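Local coordinates for mucin-like protocadherin (Homo sapiens, PDB 6OAE), which probably forms calcium-dependent heterophilic adhesion complexes with CDHR2 between adjacent microvilli, the two amino-terminal cadherin repeats being the part in this structure, at residues 100-105 with 177-182. Numbering follows the deposited sequence.
Sequences FPFKTK and FWLLVR
Phe-100 carries most of this contact, sending its ring from the loop ahead of strand 104-110 to the inward-facing residues of strand 174-182. With CG anti to the carbonyl carbon (chi1 -72°), the far end of the ring reaches a strand whose nearest CA, that of Val-181, is 8.4 Å from the CA of Phe-100, a span that suits a long, flat, apolar side chain. Its rim divides its contacts between two residues. CE1 lies 3.6 Å from CD2 of Leu-179, whose chain it crosses obliquely, while CZ meets CG1 of Val-181 tip to tip at 3.5 Å. On the other side of CZ, CE2 comes within 3.6 Å of the backbone O of Leu-179, an approach oblique to the ring plane. Leu-179 holds CG anti to its backbone N (chi1 -177°), and its forked end gives CD2 to both rings, as suits a buried apolar strand position. Val-181 holds CG1 in the crowded position between its backbone N and carbonyl carbon (chi1 63°), and its beta-branched shape suits a buried strand site. An alanine in place of Phe-100 would remove the whole ring and would probably loosen the packing over Leu-179 and Val-181. Two residues on, Phe-102 offers the edge of its ring, CZ standing 4.3 Å from Leu-179 CD2. One face of that ring is covered by CE of Lys-105, 3.2 Å above the plane and over its centre; CB of Phe-100 lies over the opposite face, offset toward the rim. The aliphatic part of the lysine suits this place, since its NZ can still hydrogen-bond to Gln-124 O. In this second cadherin repeat, strand 194-204 runs between strands 104-110 and 174-182, pairing with Lys-103 and Lys-105 on one side and Phe-177 on the other; Phe-100 and Phe-102 also touch its Ala-197, and Val-181 packs on Tyr-138 of strand 137-142.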
loop_
_atom_site.group_PDB
_atom_site.type_symbol
_atom_site.label_atom_id
_atom_site.label_comp_id
_atom_site.label_asym_id
_atom_site.label_seq_id
_atom_site.Cartn_x
_atom_site.Cartn_y
_atom_site.Cartn_z
ATOM N N PHE A 100 3.634 -8.262 9.886
ATOM C CA PHE A 100 4.378 -9.538 9.888
ATOM C C PHE A 100 3.351 -10.651 9.997
ATOM O O PHE A 100 2.344 -10.461 10.676
ATOM C CB PHE A 100 5.328 -9.631 11.068
ATOM C CG PHE A 100 6.538 -8.739 10.995
ATOM C CD1 PHE A 100 7.536 -8.986 10.061
ATOM C CD2 PHE A 100 6.692 -7.684 11.888
ATOM C CE1 PHE A 100 8.667 -8.186 10.014
ATOM C CE2 PHE A 100 7.825 -6.882 11.837
ATOM C CZ PHE A 100 8.807 -7.140 10.909
ATOM N N PRO A 101 3.545 -11.805 9.322
ATOM C CA PRO A 101 2.685 -12.981 9.552
ATOM C C PRO A 101 2.979 -13.789 10.841
ATOM O O PRO A 101 2.435 -14.880 10.983
ATOM C CB PRO A 101 2.945 -13.782 8.271
ATOM C CG PRO A 101 4.400 -13.495 7.940
ATOM C CD PRO A 101 4.538 -12.018 8.252
ATOM N N PHE A 102 3.793 -13.257 11.764
ATOM C CA PHE A 102 4.112 -13.851 13.088
ATOM C C PHE A 102 4.315 -12.740 14.112
ATOM O O PHE A 102 4.624 -11.574 13.694
ATOM C CB PHE A 102 5.382 -14.715 12.990
ATOM C CG PHE A 102 6.600 -13.948 12.536
ATOM C CD1 PHE A 102 6.820 -13.703 11.187
ATOM C CD2 PHE A 102 7.508 -13.454 13.455
ATOM C CE1 PHE A 102 7.927 -12.976 10.766
ATOM C CE2 PHE A 102 8.619 -12.737 13.029
ATOM C CZ PHE A 102 8.824 -12.506 11.691
ATOM N N LYS A 103 4.187 -13.076 15.402
ATOM C CA LYS A 103 4.422 -12.150 16.541
ATOM C C LYS A 103 5.796 -12.444 17.155
ATOM O O LYS A 103 6.619 -11.528 17.267
ATOM C CB LYS A 103 3.342 -12.308 17.611
ATOM C CG LYS A 103 1.918 -12.023 17.158
ATOM C CD LYS A 103 0.872 -12.517 18.172
ATOM C CE LYS A 103 -0.542 -12.420 17.648
ATOM N NZ LYS A 103 -0.925 -11.008 17.442
ATOM N N THR A 104 6.000 -13.681 17.585
ATOM C CA THR A 104 7.279 -14.199 18.133
ATOM C C THR A 104 7.520 -15.563 17.495
ATOM O O THR A 104 6.556 -16.363 17.433
ATOM C CB THR A 104 7.295 -14.341 19.658
ATOM O OG1 THR A 104 7.011 -13.100 20.312
ATOM C CG2 THR A 104 8.637 -14.850 20.146
ATOM N N LYS A 105 8.752 -15.808 17.069
ATOM C CA LYS A 105 9.140 -16.957 16.219
ATOM C C LYS A 105 10.534 -17.441 16.637
ATOM O O LYS A 105 11.392 -16.562 16.885
ATOM C CB LYS A 105 9.141 -16.463 14.771
ATOM C CG LYS A 105 9.391 -17.501 13.700
ATOM C CD LYS A 105 10.008 -16.929 12.429
ATOM C CE LYS A 105 9.039 -16.171 11.554
ATOM N NZ LYS A 105 8.627 -16.930 10.346
ATOM N N PHE A 177 15.970 -11.056 19.355
ATOM C CA PHE A 177 15.933 -9.776 18.624
ATOM C C PHE A 177 14.505 -9.271 18.508
ATOM O O PHE A 177 13.582 -10.091 18.426
ATOM C CB PHE A 177 16.448 -9.948 17.202
ATOM C CG PHE A 177 17.896 -10.330 17.107
ATOM C CD1 PHE A 177 18.881 -9.372 17.216
ATOM C CD2 PHE A 177 18.261 -11.644 16.888
ATOM C CE1 PHE A 177 20.222 -9.721 17.108
ATOM C CE2 PHE A 177 19.602 -11.997 16.800
ATOM C CZ PHE A 177 20.582 -11.030 16.909
ATOM N N TRP A 178 14.372 -7.955 18.517
ATOM C CA TRP A 178 13.191 -7.236 17.997
ATOM C C TRP A 178 13.452 -7.014 16.508
ATOM O O TRP A 178 14.552 -6.503 16.162
ATOM C CB TRP A 178 12.959 -5.902 18.695
ATOM C CG TRP A 178 12.308 -6.003 20.033
ATOM C CD1 TRP A 178 11.037 -6.426 20.298
ATOM C CD2 TRP A 178 12.892 -5.634 21.297
ATOM N NE1 TRP A 178 10.793 -6.362 21.646
ATOM C CE2 TRP A 178 11.911 -5.877 22.286
ATOM C CE3 TRP A 178 14.143 -5.131 21.690
ATOM C CZ2 TRP A 178 12.151 -5.633 23.645
ATOM C CZ3 TRP A 178 14.379 -4.893 23.031
ATOM C CH2 TRP A 178 13.395 -5.141 23.996
ATOM N N LEU A 179 12.510 -7.410 15.681
ATOM C CA LEU A 179 12.497 -7.097 14.242
ATOM C C LEU A 179 11.437 -6.022 14.031
ATOM O O LEU A 179 10.270 -6.292 14.349
ATOM C CB LEU A 179 12.187 -8.364 13.449
ATOM C CG LEU A 179 12.218 -8.199 11.932
ATOM C CD1 LEU A 179 13.584 -7.762 11.427
ATOM C CD2 LEU A 179 11.793 -9.483 11.282
ATOM N N LEU A 180 11.844 -4.853 13.548
ATOM C CA LEU A 180 10.931 -3.724 13.253
ATOM C C LEU A 180 10.802 -3.594 11.753
ATOM O O LEU A 180 11.796 -3.807 11.045
ATOM C CB LEU A 180 11.482 -2.413 13.811
ATOM C CG LEU A 180 11.952 -2.444 15.258
ATOM C CD1 LEU A 180 12.449 -1.066 15.669
ATOM C CD2 LEU A 180 10.845 -2.909 16.176
ATOM N N VAL A 181 9.626 -3.211 11.282
ATOM C CA VAL A 181 9.473 -2.846 9.858
ATOM C C VAL A 181 8.707 -1.531 9.832
ATOM O O VAL A 181 7.795 -1.378 10.667
ATOM C CB VAL A 181 8.788 -3.956 9.038
ATOM C CG1 VAL A 181 7.356 -4.237 9.504
ATOM C CG2 VAL A 181 8.833 -3.638 7.557
ATOM N N ARG A 182 9.080 -0.626 8.936
ATOM C CA ARG A 182 8.308 0.615 8.683
ATOM C C ARG A 182 8.131 0.732 7.173
ATOM O O ARG A 182 8.937 0.113 6.423
ATOM C CB ARG A 182 8.968 1.840 9.335
ATOM C CG ARG A 182 10.347 2.165 8.801
ATOM C CD ARG A 182 10.945 3.495 9.248
ATOM N NE ARG A 182 12.205 3.690 8.532
ATOM C CZ ARG A 182 13.403 3.215 8.900
ATOM N NH1 ARG A 182 13.566 2.508 10.010
ATOM N NH2 ARG A 182 14.458 3.463 8.147
#